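Local atomic coordinates of fimbrin (Schizosaccharomyces pombe, PDB entry 1RT8), a protein that binds and crosslinks actin filaments through two actin-binding regions built of calponin-homology domains, and takes part in cell polarity, cytokinesis, mating and spore formation. Residues Trp179-Ser184 with Gly193-Val198; Asp305-Leu310 with Gly377-Thr382; Leu314-Ala319 with Ala384-Met389; Asn473-Ile478 with Ile490-Ile495; Leu484-Phe489 with Gly508-Val513. All coordinates share one frame; numbering follows the deposited sequence.

Contact 1: residues Trp179-Ser184 with Gly193-Val198; sequences WPRTVS and GENYTV
Trp-179 and Arg-181 meet the first turn of helix 194-203 through polar bonds at the edges of their flat groups. The indole NE1 donates to Asn-195 OD1 at 2.9 Å. The acceptor lies in the ring plane and the C=O...N angle is 169°, although the N-H...O angle is only 131°; the amide stands nearly at a right angle to the ring. Arg-181 NH1 forms a salt bridge with Glu-194 OE1 at 2.8 Å, in the guanidinium plane but well above that of the carboxylate; NH1 also pairs with Asp-192. Water 1 accepts from Arg-181 NE and Asn-195 ND2 and donates to Thr-182 O, joining loop and helix. Asn-195 ND2 also donates to Asp-189 O.

The apolar part lies over the indole. Val-198 CG2 sits 3.6 Å from the centroid of the six-membered ring of Trp-179, 17° off the normal, a CH-pi contact; Pro-180 CD covers the opposite face nearer the rim. Apart from the indole, Val-183 CG2 packs against the amide of Asn-195, 3.6 Å from ND2.

Within this second calponin-homology domain, Val-183 and Val-198 both rest on Leu-174: the contact joins the 179-184 loop to the start of helix 194-203, with helix 162-176 against both.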
# COMPACT_ATOMS: atom_id res chain seq x y z
N TRP A 179 13.83 -18.77 -26.47
CA TRP A 179 14.82 -17.71 -26.51
C TRP A 179 15.82 -17.97 -25.37
O TRP A 179 15.43 -18.16 -24.22
CB TRP A 179 14.10 -16.36 -26.34
CG TRP A 179 14.93 -15.14 -26.58
CD1 TRP A 179 15.22 -14.16 -25.66
CD2 TRP A 179 15.59 -14.76 -27.79
NE1 TRP A 179 16.02 -13.20 -26.23
CE2 TRP A 179 16.27 -13.54 -27.54
CE3 TRP A 179 15.69 -15.33 -29.07
CZ2 TRP A 179 17.03 -12.89 -28.51
CZ3 TRP A 179 16.45 -14.67 -30.05
CH2 TRP A 179 17.11 -13.47 -29.76
N PRO A 180 17.13 -18.00 -25.68
CA PRO A 180 18.18 -18.25 -24.69
C PRO A 180 18.35 -17.19 -23.60
O PRO A 180 19.07 -17.41 -22.62
CB PRO A 180 19.45 -18.36 -25.55
CG PRO A 180 18.92 -18.73 -26.91
CD PRO A 180 17.70 -17.86 -27.02
N ARG A 181 17.71 -16.04 -23.77
CA ARG A 181 17.82 -14.98 -22.78
C ARG A 181 16.72 -15.02 -21.74
O ARG A 181 15.60 -15.44 -22.01
CB ARG A 181 17.86 -13.61 -23.45
CG ARG A 181 19.11 -13.40 -24.26
CD ARG A 181 19.22 -12.01 -24.79
NE ARG A 181 19.35 -11.01 -23.74
CZ ARG A 181 19.51 -9.71 -23.97
NH1 ARG A 181 19.55 -9.28 -25.23
NH2 ARG A 181 19.60 -8.85 -22.97
N THR A 182 17.06 -14.59 -20.53
CA THR A 182 16.09 -14.57 -19.46
C THR A 182 16.11 -13.17 -18.88
O THR A 182 17.08 -12.43 -19.05
CB THR A 182 16.46 -15.63 -18.40
OG1 THR A 182 15.26 -16.14 -17.81
CG2 THR A 182 17.38 -15.04 -17.34
N VAL A 183 15.02 -12.80 -18.21
CA VAL A 183 14.90 -11.47 -17.61
C VAL A 183 14.85 -11.55 -16.08
O VAL A 183 14.11 -12.36 -15.52
CB VAL A 183 13.62 -10.76 -18.12
CG1 VAL A 183 13.23 -9.62 -17.19
CG2 VAL A 183 13.85 -10.23 -19.53
N SER A 184 15.64 -10.72 -15.41
CA SER A 184 15.65 -10.72 -13.95
C SER A 184 15.50 -9.30 -13.39
O SER A 184 15.55 -9.10 -12.18
CB SER A 184 16.93 -11.37 -13.41
OG SER A 184 18.07 -10.57 -13.66
N GLY A 193 16.42 -3.96 -26.26
CA GLY A 193 15.24 -4.20 -27.09
C GLY A 193 15.01 -5.59 -27.62
O GLY A 193 13.97 -5.85 -28.23
N GLU A 194 15.95 -6.51 -27.39
CA GLU A 194 15.82 -7.88 -27.87
C GLU A 194 14.74 -8.67 -27.16
O GLU A 194 13.88 -9.28 -27.79
CB GLU A 194 17.14 -8.63 -27.73
CG GLU A 194 18.16 -8.31 -28.80
CD GLU A 194 19.37 -9.24 -28.75
OE1 GLU A 194 19.39 -10.15 -27.88
OE2 GLU A 194 20.29 -9.07 -29.57
N ASN A 195 14.78 -8.69 -25.83
CA ASN A 195 13.78 -9.44 -25.08
C ASN A 195 12.37 -8.93 -25.31
O ASN A 195 11.42 -9.72 -25.36
CB ASN A 195 14.15 -9.47 -23.60
CG ASN A 195 15.38 -10.34 -23.34
OD1 ASN A 195 15.63 -11.29 -24.08
ND2 ASN A 195 16.14 -10.04 -22.30
N TYR A 196 12.23 -7.62 -25.46
CA TYR A 196 10.92 -7.02 -25.72
C TYR A 196 10.41 -7.50 -27.08
O TYR A 196 9.25 -7.90 -27.22
CB TYR A 196 11.02 -5.49 -25.72
CG TYR A 196 11.01 -4.84 -24.34
CD1 TYR A 196 11.63 -3.60 -24.15
CD2 TYR A 196 10.37 -5.43 -23.26
CE1 TYR A 196 11.60 -2.97 -22.92
CE2 TYR A 196 10.33 -4.80 -22.00
CZ TYR A 196 10.95 -3.56 -21.84
OH TYR A 196 10.94 -2.91 -20.63
N THR A 197 11.29 -7.47 -28.09
CA THR A 197 10.93 -7.92 -29.44
C THR A 197 10.45 -9.37 -29.45
O THR A 197 9.45 -9.69 -30.07
CB THR A 197 12.12 -7.78 -30.40
OG1 THR A 197 12.45 -6.40 -30.56
CG2 THR A 197 11.78 -8.37 -31.76
N VAL A 198 11.17 -10.25 -28.76
CA VAL A 198 10.78 -11.66 -28.71
C VAL A 198 9.46 -11.79 -27.96
O VAL A 198 8.57 -12.53 -28.37
CB VAL A 198 11.87 -12.51 -28.02
CG1 VAL A 198 11.41 -13.95 -27.88
CG2 VAL A 198 13.16 -12.47 -28.83
O HOH W 1 18.56 -11.19 -20.69

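Contact 2: residues Asp305-Leu310 with Gly377-Thr382; sequences DFFNNL and GSRTLT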
# COMPACT_ATOMS: atom_id res chain seq x y z
N ASP A 305 3.46 -12.66 2.71
CA ASP A 305 2.80 -13.90 3.13
C ASP A 305 2.97 -14.02 4.65
O ASP A 305 3.91 -14.66 5.14
CB ASP A 305 3.44 -15.10 2.42
CG ASP A 305 2.64 -16.38 2.60
OD1 ASP A 305 1.70 -16.36 3.40
OD2 ASP A 305 2.96 -17.39 1.93
N PHE A 306 2.04 -13.40 5.38
CA PHE A 306 2.03 -13.37 6.84
C PHE A 306 2.21 -14.72 7.54
O PHE A 306 2.93 -14.82 8.53
CB PHE A 306 0.73 -12.71 7.32
CG PHE A 306 0.61 -12.57 8.83
CD1 PHE A 306 1.10 -11.43 9.47
CD2 PHE A 306 -0.02 -13.55 9.59
CE1 PHE A 306 0.94 -11.28 10.86
CE2 PHE A 306 -0.18 -13.40 10.97
CZ PHE A 306 0.30 -12.26 11.60
N PHE A 307 1.53 -15.74 7.04
CA PHE A 307 1.60 -17.05 7.68
C PHE A 307 2.83 -17.89 7.38
O PHE A 307 2.91 -19.04 7.80
CB PHE A 307 0.32 -17.83 7.37
CG PHE A 307 -0.91 -17.20 7.96
CD1 PHE A 307 -1.84 -16.57 7.15
CD2 PHE A 307 -1.10 -17.18 9.34
CE1 PHE A 307 -2.94 -15.92 7.70
CE2 PHE A 307 -2.19 -16.54 9.90
CZ PHE A 307 -3.11 -15.91 9.08
N ASN A 308 3.80 -17.31 6.67
CA ASN A 308 5.04 -18.02 6.39
C ASN A 308 6.26 -17.13 6.63
O ASN A 308 7.31 -17.62 7.03
CB ASN A 308 5.08 -18.55 4.95
CG ASN A 308 4.24 -19.81 4.77
OD1 ASN A 308 4.52 -20.86 5.37
ND2 ASN A 308 3.19 -19.72 3.95
N ASN A 309 6.11 -15.83 6.40
CA ASN A 309 7.23 -14.91 6.57
C ASN A 309 7.71 -14.64 8.00
O ASN A 309 8.75 -14.01 8.19
CB ASN A 309 6.91 -13.56 5.91
CG ASN A 309 6.61 -13.68 4.41
OD1 ASN A 309 6.92 -14.70 3.77
ND2 ASN A 309 6.03 -12.63 3.85
N LEU A 310 6.98 -15.10 9.01
CA LEU A 310 7.38 -14.87 10.41
C LEU A 310 7.92 -16.14 11.07
O LEU A 310 8.29 -16.12 12.25
CB LEU A 310 6.20 -14.38 11.25
CG LEU A 310 5.38 -13.20 10.72
CD1 LEU A 310 4.41 -12.71 11.79
CD2 LEU A 310 6.30 -12.10 10.33
N GLY A 377 4.07 -22.05 11.80
CA GLY A 377 3.02 -21.30 11.13
C GLY A 377 1.61 -21.36 11.71
O GLY A 377 0.63 -21.23 10.97
N SER A 378 1.48 -21.55 13.02
CA SER A 378 0.17 -21.58 13.64
C SER A 378 -0.57 -20.31 13.26
O SER A 378 -0.09 -19.21 13.51
CB SER A 378 0.28 -21.66 15.17
OG SER A 378 -0.98 -21.46 15.80
N ARG A 379 -1.73 -20.45 12.64
CA ARG A 379 -2.48 -19.28 12.23
C ARG A 379 -2.95 -18.49 13.42
O ARG A 379 -2.66 -17.31 13.55
CB ARG A 379 -3.68 -19.68 11.37
CG ARG A 379 -3.33 -19.93 9.94
CD ARG A 379 -4.52 -20.40 9.14
NE ARG A 379 -4.33 -20.05 7.74
CZ ARG A 379 -4.85 -18.96 7.18
NH1 ARG A 379 -5.61 -18.14 7.88
NH2 ARG A 379 -4.55 -18.67 5.92
N THR A 380 -3.68 -19.16 14.30
CA THR A 380 -4.24 -18.54 15.48
C THR A 380 -3.20 -18.00 16.45
O THR A 380 -3.37 -16.91 17.00
CB THR A 380 -5.17 -19.53 16.22
OG1 THR A 380 -6.32 -19.80 15.40
CG2 THR A 380 -5.64 -18.96 17.55
N LEU A 381 -2.12 -18.74 16.65
CA LEU A 381 -1.11 -18.28 17.59
C LEU A 381 -0.17 -17.22 16.99
O LEU A 381 0.37 -16.39 17.73
CB LEU A 381 -0.33 -19.48 18.15
CG LEU A 381 -1.24 -20.53 18.81
CD1 LEU A 381 -0.40 -21.67 19.39
CD2 LEU A 381 -2.09 -19.88 19.90
N THR A 382 0.02 -17.23 15.67
CA THR A 382 0.88 -16.22 15.05
C THR A 382 0.13 -14.89 15.09
O THR A 382 0.72 -13.84 15.37
CB THR A 382 1.24 -16.57 13.60
OG1 THR A 382 2.01 -17.78 13.57
CG2 THR A 382 2.07 -15.46 12.96
O HOH W 2 0.37 -21.26 8.33
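Phe-307 lies under the side chain of Arg-379, which covers one face of its ring. The guanidinium stacks on the ring with centres 3.9 Å apart and planes inclined at 28°; CZ of Arg-379 is 24° off the ring normal, which makes this a cation-pi pair. Farther back along the same chain, CG of Arg-379 makes a CH-pi contact 3.9 Å from the centroid of the Phe-307 ring. The chain is extended from CG to NE, and the turn at chi4 (-97°) brings CZ over the same face that CG touches. The opposite face carries Phe-306 CD2 over its centre. A salt bridge from Arg-379 NH2 to Glu-284 gives the guanidinium a second anchor.

The deeper half is apolar. Thr-382 turns CG2 anti to its backbone N, and this methyl approaches Phe-306 tip to tip, 3.6 Å from CE2, while also lying 3.8 Å from Leu-310 CD1. Its hydroxyl OG1 donates to Ser-378 O, which accepts Thr-382 N as well. Ser-378 is the N-cap of helix 379-397, its OG accepting from Leu-381 N at 3.1 Å.

In the third calponin-homology domain, the short, weakly bonded helix 306-309 is thereby set against the start of helix 379-397, with Phe-306 and Phe-307 also resting on Ala-287 of helix 282-296.

Contact 3: residues Leu314-Ala319 with Ala384-Met389; sequences LILLQA and ALVWQM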
# COMPACT_ATOMS: atom_id res chain seq x y z
N LEU A 314 12.84 -13.74 12.45
CA LEU A 314 13.60 -12.53 12.16
C LEU A 314 12.75 -11.27 12.04
O LEU A 314 13.14 -10.21 12.53
CB LEU A 314 14.42 -12.74 10.89
CG LEU A 314 15.52 -13.80 11.04
CD1 LEU A 314 16.33 -13.89 9.74
CD2 LEU A 314 16.43 -13.41 12.20
N ILE A 315 11.60 -11.39 11.38
CA ILE A 315 10.69 -10.27 11.21
C ILE A 315 10.19 -9.78 12.57
O ILE A 315 10.20 -8.59 12.85
CB ILE A 315 9.48 -10.66 10.34
CG1 ILE A 315 9.94 -10.96 8.91
CG2 ILE A 315 8.41 -9.56 10.37
CD1 ILE A 315 10.60 -9.81 8.21
N LEU A 316 9.76 -10.72 13.41
CA LEU A 316 9.27 -10.36 14.74
C LEU A 316 10.35 -9.68 15.58
O LEU A 316 10.09 -8.67 16.25
CB LEU A 316 8.75 -11.62 15.46
CG LEU A 316 7.42 -12.18 14.92
CD1 LEU A 316 7.13 -13.55 15.51
CD2 LEU A 316 6.30 -11.22 15.26
N LEU A 317 11.56 -10.22 15.54
CA LEU A 317 12.66 -9.66 16.30
C LEU A 317 12.97 -8.24 15.84
O LEU A 317 13.26 -7.37 16.65
CB LEU A 317 13.89 -10.56 16.20
CG LEU A 317 13.69 -11.90 16.93
CD1 LEU A 317 14.87 -12.83 16.70
CD2 LEU A 317 13.50 -11.63 18.42
N GLN A 318 12.89 -7.99 14.53
CA GLN A 318 13.14 -6.65 14.02
C GLN A 318 12.09 -5.69 14.55
O GLN A 318 12.41 -4.57 14.95
CB GLN A 318 13.12 -6.63 12.50
CG GLN A 318 14.32 -7.27 11.84
CD GLN A 318 14.16 -7.34 10.34
OE1 GLN A 318 13.99 -6.31 9.67
NE2 GLN A 318 14.19 -8.55 9.79
N ALA A 319 10.83 -6.13 14.55
CA ALA A 319 9.72 -5.32 15.03
C ALA A 319 9.96 -4.87 16.46
O ALA A 319 9.81 -3.68 16.77
CB ALA A 319 8.40 -6.12 14.95
N ALA A 384 -2.20 -14.12 17.24
CA ALA A 384 -2.30 -13.74 18.64
C ALA A 384 -1.04 -13.02 19.13
O ALA A 384 -1.12 -12.02 19.85
CB ALA A 384 -2.57 -14.97 19.51
N LEU A 385 0.13 -13.52 18.73
CA LEU A 385 1.38 -12.89 19.15
C LEU A 385 1.54 -11.50 18.52
O LEU A 385 1.89 -10.55 19.20
CB LEU A 385 2.58 -13.77 18.79
CG LEU A 385 3.97 -13.13 18.94
CD1 LEU A 385 4.19 -12.68 20.39
CD2 LEU A 385 5.05 -14.15 18.54
N VAL A 386 1.29 -11.38 17.22
CA VAL A 386 1.43 -10.07 16.60
C VAL A 386 0.41 -9.11 17.22
O VAL A 386 0.73 -7.95 17.49
CB VAL A 386 1.26 -10.12 15.07
CG1 VAL A 386 1.30 -8.72 14.49
CG2 VAL A 386 2.37 -10.97 14.45
N TRP A 387 -0.81 -9.60 17.45
CA TRP A 387 -1.83 -8.75 18.06
C TRP A 387 -1.35 -8.20 19.40
O TRP A 387 -1.50 -7.01 19.67
CB TRP A 387 -3.14 -9.52 18.28
CG TRP A 387 -4.11 -8.77 19.13
CD1 TRP A 387 -4.64 -9.17 20.33
CD2 TRP A 387 -4.66 -7.47 18.87
NE1 TRP A 387 -5.48 -8.20 20.83
CE2 TRP A 387 -5.51 -7.14 19.96
CE3 TRP A 387 -4.52 -6.54 17.83
CZ2 TRP A 387 -6.21 -5.93 20.03
CZ3 TRP A 387 -5.22 -5.33 17.90
CH2 TRP A 387 -6.05 -5.04 18.99
N GLN A 388 -0.77 -9.06 20.24
CA GLN A 388 -0.28 -8.59 21.53
C GLN A 388 0.74 -7.48 21.33
O GLN A 388 0.79 -6.52 22.10
CB GLN A 388 0.35 -9.74 22.31
CG GLN A 388 -0.66 -10.71 22.85
CD GLN A 388 -1.55 -10.08 23.90
OE1 GLN A 388 -2.76 -10.31 23.91
NE2 GLN A 388 -0.95 -9.30 24.80
N MET A 389 1.57 -7.62 20.30
CA MET A 389 2.58 -6.60 20.01
C MET A 389 1.89 -5.29 19.61
O MET A 389 2.24 -4.22 20.09
CB MET A 389 3.50 -7.06 18.88
CG MET A 389 4.73 -6.19 18.69
SD MET A 389 5.73 -6.64 17.25
CE MET A 389 6.96 -7.70 17.98
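Leu-316, Ala-319, Leu-385, Val-386 and Met-389 form a wholly buried contact between two helices of the third calponin-homology domain. The short segments run nearly parallel, their N-to-C directions differing by 10°, and the axes approach to 11.9 Å. At that spacing the backbones stay well apart, the nearest CA atoms, those of Leu-316 and Val-386, being 8.1 Å from each other; side chains do the bridging.

Branched aliphatic contacts occupy the N-terminal part. The two methyls of Leu-316 divide their partners: CD1 meets Leu-385 CD2 at 3.7 Å, the side chains reaching toward each other tip to tip, whereas CD2 meets Val-386 CG2 at 4.0 Å. Leu-316 thus spans two consecutive residues of helix 379-397.

Sulfur and methyl contacts follow one turn later. Met-389 leaves its helix with CG anti to the backbone N (chi1 -169°) and bends at chi3 (-95°). Its SD lies 3.6 Å from Ala-319 CB, and its CE packs 3.7 Å from the same methyl and 3.7 Å from the backbone carbonyl Leu-316 O. The small alanine accommodates the long thioether here.

Helix 282-296 borders the pair, Leu-294 touching Ala-319, Phe-290 touching Val-386 and Trp-293 touching Met-389. Methyl groups and one thioether account for the side-chain contacts between the segments, so the association rests on dispersion and on removal of apolar surface from water, with no directional polar bond between the segments to fix their rotation.

Contact 4: residues Asn473-Ile478 with Ile490-Ile495; sequences NARLAI and ILPEDI
Ile-478 and Pro-492 join two helices of the fourth calponin-homology domain, the long helix 467-483 and the short helix 492-496 that follows it. CB of Ile-478 points toward the 490-495 segment. CG1 is anti to the carbonyl carbon (chi1 -70°), and a second anti torsion (chi2 174°) extends the chain to CD1, the atom that does the touching. This terminal methyl lies 3.5 Å from Pro-492 N and 3.6 Å from Leu-491 C, so it rests on the peptide link entering the helix; it is also 3.7 Å from Pro-492 CD. The side chain of Ile-490 is a looser neighbour, its CG1 4.5 Å from Ile-478 CD1.

The proline ring reaches back along helix 467-483. Its CG packs 3.6 Å from Arg-475 CA, and its CB meets Ala-474 CB at 3.7 Å. With only a methyl at Ala-474, the backbones come close, the CA atoms of Ala-474 and Pro-492 lying 4.7 Å apart. Ile-495 packs on the same methyl through its own CB.

Ile-490 also touches Leu-502, His-505 and Phe-506 of helix 500-511. The turn into helix 492-496 is held by its own polar bond: Asp-494 OD2, which also forms a salt bridge with Arg-285, accepts from Leu-491 N. This donor meets OD2 on the anti side of the carboxylate, somewhat out of its plane, with an almost straight N-H...O angle of 178°.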
# COMPACT_ATOMS: atom_id res chain seq x y z
N ASN A 473 -20.36 4.76 5.18
CA ASN A 473 -20.17 5.44 6.45
C ASN A 473 -18.75 5.15 6.96
O ASN A 473 -18.04 6.06 7.41
CB ASN A 473 -21.18 4.96 7.50
CG ASN A 473 -22.54 5.64 7.38
OD1 ASN A 473 -22.67 6.68 6.74
ND2 ASN A 473 -23.54 5.07 8.03
N ALA A 474 -18.35 3.89 6.87
CA ALA A 474 -17.03 3.47 7.33
C ALA A 474 -15.91 4.09 6.50
O ALA A 474 -14.89 4.51 7.05
CB ALA A 474 -16.93 1.94 7.30
N ARG A 475 -16.11 4.16 5.19
CA ARG A 475 -15.12 4.74 4.28
C ARG A 475 -14.96 6.23 4.56
O ARG A 475 -13.86 6.79 4.47
CB ARG A 475 -15.56 4.53 2.83
CG ARG A 475 -14.57 5.02 1.79
CD ARG A 475 -15.01 4.60 0.39
NE ARG A 475 -15.00 3.15 0.24
CZ ARG A 475 -15.95 2.45 -0.39
NH1 ARG A 475 -16.99 3.07 -0.93
NH2 ARG A 475 -15.85 1.13 -0.48
N LEU A 476 -16.07 6.88 4.89
CA LEU A 476 -16.06 8.30 5.20
C LEU A 476 -15.33 8.50 6.53
O LEU A 476 -14.52 9.41 6.66
CB LEU A 476 -17.50 8.83 5.33
CG LEU A 476 -17.64 10.28 5.80
CD1 LEU A 476 -17.03 11.22 4.76
CD2 LEU A 476 -19.11 10.62 6.03
N ALA A 477 -15.61 7.63 7.49
CA ALA A 477 -14.97 7.72 8.81
C ALA A 477 -13.46 7.56 8.68
O ALA A 477 -12.70 8.33 9.28
CB ALA A 477 -15.54 6.63 9.74
N ILE A 478 -13.01 6.57 7.91
CA ILE A 478 -11.58 6.35 7.73
C ILE A 478 -10.88 7.55 7.09
O ILE A 478 -9.80 7.94 7.52
CB ILE A 478 -11.30 5.09 6.89
CG1 ILE A 478 -11.67 3.84 7.70
CG2 ILE A 478 -9.84 5.05 6.44
CD1 ILE A 478 -11.59 2.54 6.94
N ILE A 490 -6.78 -0.47 8.57
CA ILE A 490 -7.95 -1.28 8.28
C ILE A 490 -8.73 -0.70 7.10
O ILE A 490 -8.43 0.39 6.63
CB ILE A 490 -8.92 -1.36 9.48
CG1 ILE A 490 -9.37 0.05 9.89
CG2 ILE A 490 -8.23 -2.05 10.65
CD1 ILE A 490 -10.51 0.04 10.91
N LEU A 491 -9.71 -1.46 6.62
CA LEU A 491 -10.57 -1.05 5.52
C LEU A 491 -11.99 -0.89 6.08
O LEU A 491 -12.30 -1.35 7.19
CB LEU A 491 -10.58 -2.09 4.40
CG LEU A 491 -9.36 -2.20 3.47
CD1 LEU A 491 -9.53 -3.41 2.56
CD2 LEU A 491 -9.21 -0.92 2.65
N PRO A 492 -12.88 -0.24 5.32
CA PRO A 492 -14.26 -0.05 5.78
C PRO A 492 -14.93 -1.36 6.21
O PRO A 492 -15.63 -1.42 7.23
CB PRO A 492 -14.94 0.57 4.56
CG PRO A 492 -13.83 1.39 3.94
CD PRO A 492 -12.65 0.44 4.03
N GLU A 493 -14.71 -2.41 5.43
CA GLU A 493 -15.32 -3.70 5.70
C GLU A 493 -14.97 -4.27 7.08
O GLU A 493 -15.73 -5.05 7.63
CB GLU A 493 -14.92 -4.69 4.61
CG GLU A 493 -13.48 -5.15 4.68
CD GLU A 493 -13.19 -6.26 3.70
OE1 GLU A 493 -12.82 -5.96 2.55
OE2 GLU A 493 -13.34 -7.44 4.07
N ASP A 494 -13.83 -3.88 7.63
CA ASP A 494 -13.46 -4.39 8.95
C ASP A 494 -14.38 -3.84 10.04
O ASP A 494 -14.67 -4.51 11.04
CB ASP A 494 -12.00 -4.08 9.24
CG ASP A 494 -11.07 -4.74 8.24
OD1 ASP A 494 -11.27 -5.95 7.96
OD2 ASP A 494 -10.13 -4.08 7.75
N ILE A 495 -14.85 -2.61 9.84
CA ILE A 495 -15.78 -1.99 10.79
C ILE A 495 -17.20 -2.55 10.55
O ILE A 495 -17.88 -2.95 11.50
CB ILE A 495 -15.79 -0.45 10.61
CG1 ILE A 495 -14.48 0.14 11.16
CG2 ILE A 495 -17.00 0.16 11.31
CD1 ILE A 495 -14.32 1.62 10.86

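Contact 5: residues Leu484-Phe489 with Gly508-Val513; sequences LGAVIF and GSLMAV
Ala-486 and Ser-509 mark the closest backbone approach, their CA atoms 5.6 Å apart, where the irregular 484-489 segment passes the end of helix 500-511. Gly-485, with phi 100°, ends helix 467-483 in a Schellman motif, and the chain continues as the irregular segment. Water 3 links the backbones, accepting from Val-487 N and donating to Ser-509 O.

Among the side chains, Ala-486 CB is shared by three residues. Val-513 CG1 lies closest, at 3.6 Å; Ser-509 OG follows, and Leu-510 CD2 is at 4.2 Å. Val-513, the chain terminus, also sets its CB 3.9 Å from Leu-484 O. The hydroxyl Ser-509 OG stands between the backbone N and the carbonyl carbon (chi1 81°), hydrogen-bonded to Phe-506 O in its own helix, and touches Ile-488 CG1 at 3.6 Å. Its CB approaches Val-487 O to 3.5 Å.

Leu-510 also packs on Ala-481 and Trp-416, in the core of the fourth calponin-homology domain. Chemically, the two segments are joined by van der Waals packing, much of it around the Ala-486 methyl, and by a bridging water; the serine hydroxyl is satisfied within its helix and offers the loop mainly a packing surface.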
# COMPACT_ATOMS: atom_id res chain seq x y z
N LEU A 484 -7.42 13.92 10.06
CA LEU A 484 -6.99 14.35 11.40
C LEU A 484 -5.55 13.90 11.71
O LEU A 484 -4.98 14.27 12.74
CB LEU A 484 -7.93 13.79 12.46
CG LEU A 484 -9.34 14.38 12.60
CD1 LEU A 484 -10.16 13.44 13.46
CD2 LEU A 484 -9.29 15.77 13.22
N GLY A 485 -4.99 13.09 10.81
CA GLY A 485 -3.64 12.60 11.00
C GLY A 485 -3.54 11.17 11.53
O GLY A 485 -2.45 10.71 11.87
N ALA A 486 -4.66 10.47 11.61
CA ALA A 486 -4.66 9.10 12.12
C ALA A 486 -4.04 8.10 11.15
O ALA A 486 -4.30 8.14 9.95
CB ALA A 486 -6.09 8.68 12.44
N VAL A 487 -3.21 7.21 11.68
CA VAL A 487 -2.57 6.17 10.88
C VAL A 487 -3.46 4.94 11.04
O VAL A 487 -3.50 4.32 12.11
CB VAL A 487 -1.13 5.88 11.40
CG1 VAL A 487 -0.57 4.63 10.73
CG2 VAL A 487 -0.23 7.07 11.10
N ILE A 488 -4.17 4.60 9.96
CA ILE A 488 -5.12 3.49 9.97
C ILE A 488 -4.77 2.43 8.92
O ILE A 488 -4.56 2.75 7.75
CB ILE A 488 -6.53 4.02 9.69
CG1 ILE A 488 -6.88 5.08 10.74
CG2 ILE A 488 -7.55 2.90 9.72
CD1 ILE A 488 -8.11 5.86 10.42
N PHE A 489 -4.74 1.18 9.34
CA PHE A 489 -4.41 0.09 8.44
C PHE A 489 -5.58 -0.83 8.11
O PHE A 489 -5.39 -1.86 7.46
CB PHE A 489 -3.25 -0.74 9.01
CG PHE A 489 -1.96 0.02 9.12
CD1 PHE A 489 -1.33 0.18 10.35
CD2 PHE A 489 -1.38 0.57 7.99
CE1 PHE A 489 -0.14 0.89 10.45
CE2 PHE A 489 -0.17 1.28 8.07
CZ PHE A 489 0.45 1.44 9.31
N GLY A 508 -8.01 3.12 18.74
CA GLY A 508 -6.73 3.49 19.33
C GLY A 508 -6.02 4.54 18.50
O GLY A 508 -5.33 5.41 19.03
N SER A 509 -6.17 4.46 17.18
CA SER A 509 -5.52 5.43 16.31
C SER A 509 -6.15 6.81 16.52
O SER A 509 -5.47 7.83 16.41
CB SER A 509 -5.64 5.01 14.84
OG SER A 509 -6.91 5.39 14.31
N LEU A 510 -7.45 6.83 16.84
CA LEU A 510 -8.15 8.11 17.05
C LEU A 510 -7.75 8.74 18.38
O LEU A 510 -7.66 9.97 18.49
CB LEU A 510 -9.67 7.90 17.03
CG LEU A 510 -10.29 7.38 15.73
CD1 LEU A 510 -11.78 7.66 15.76
CD2 LEU A 510 -9.66 8.06 14.54
N MET A 511 -7.54 7.91 19.38
CA MET A 511 -7.14 8.41 20.69
C MET A 511 -5.79 9.10 20.62
O MET A 511 -5.44 9.88 21.50
CB MET A 511 -7.10 7.25 21.69
CG MET A 511 -8.47 6.67 22.01
SD MET A 511 -8.45 5.28 23.18
CE MET A 511 -8.02 6.17 24.71
N ALA A 512 -5.03 8.83 19.56
CA ALA A 512 -3.70 9.41 19.40
C ALA A 512 -3.57 10.61 18.47
O ALA A 512 -2.46 11.12 18.30
CB ALA A 512 -2.72 8.31 18.95
N VAL A 513 -4.66 11.08 17.88
CA VAL A 513 -4.56 12.24 16.97
C VAL A 513 -4.49 13.57 17.70
O VAL A 513 -4.88 13.62 18.89
CB VAL A 513 -5.74 12.29 15.96
CG1 VAL A 513 -5.67 11.09 15.04
CG2 VAL A 513 -7.07 12.35 16.70
OXT VAL A 513 -4.06 14.56 17.07
O HOH W 3 -2.95 7.44 14.54

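From the N terminus, contact 1 comes first, closing a short loop of eight residues within the second calponin-homology domain; its centre is 37 Å or more from the others. Contacts 2 and 3 follow in the third domain, each closing a loop of more than sixty residues. Their segments alternate along the chain, both use helix 379-397, and they touch through Leu-310 and Asn-309 on Ile-315 and through Phe-306 and Leu-310 on Val-386. Contacts 4 and 5 repeat this crossing in the fourth domain with shorter loops, tying helices 467-483, 492-496 and 500-511 together; they meet through Ile-478 and Ile-488. No contact of one domain touches that of another.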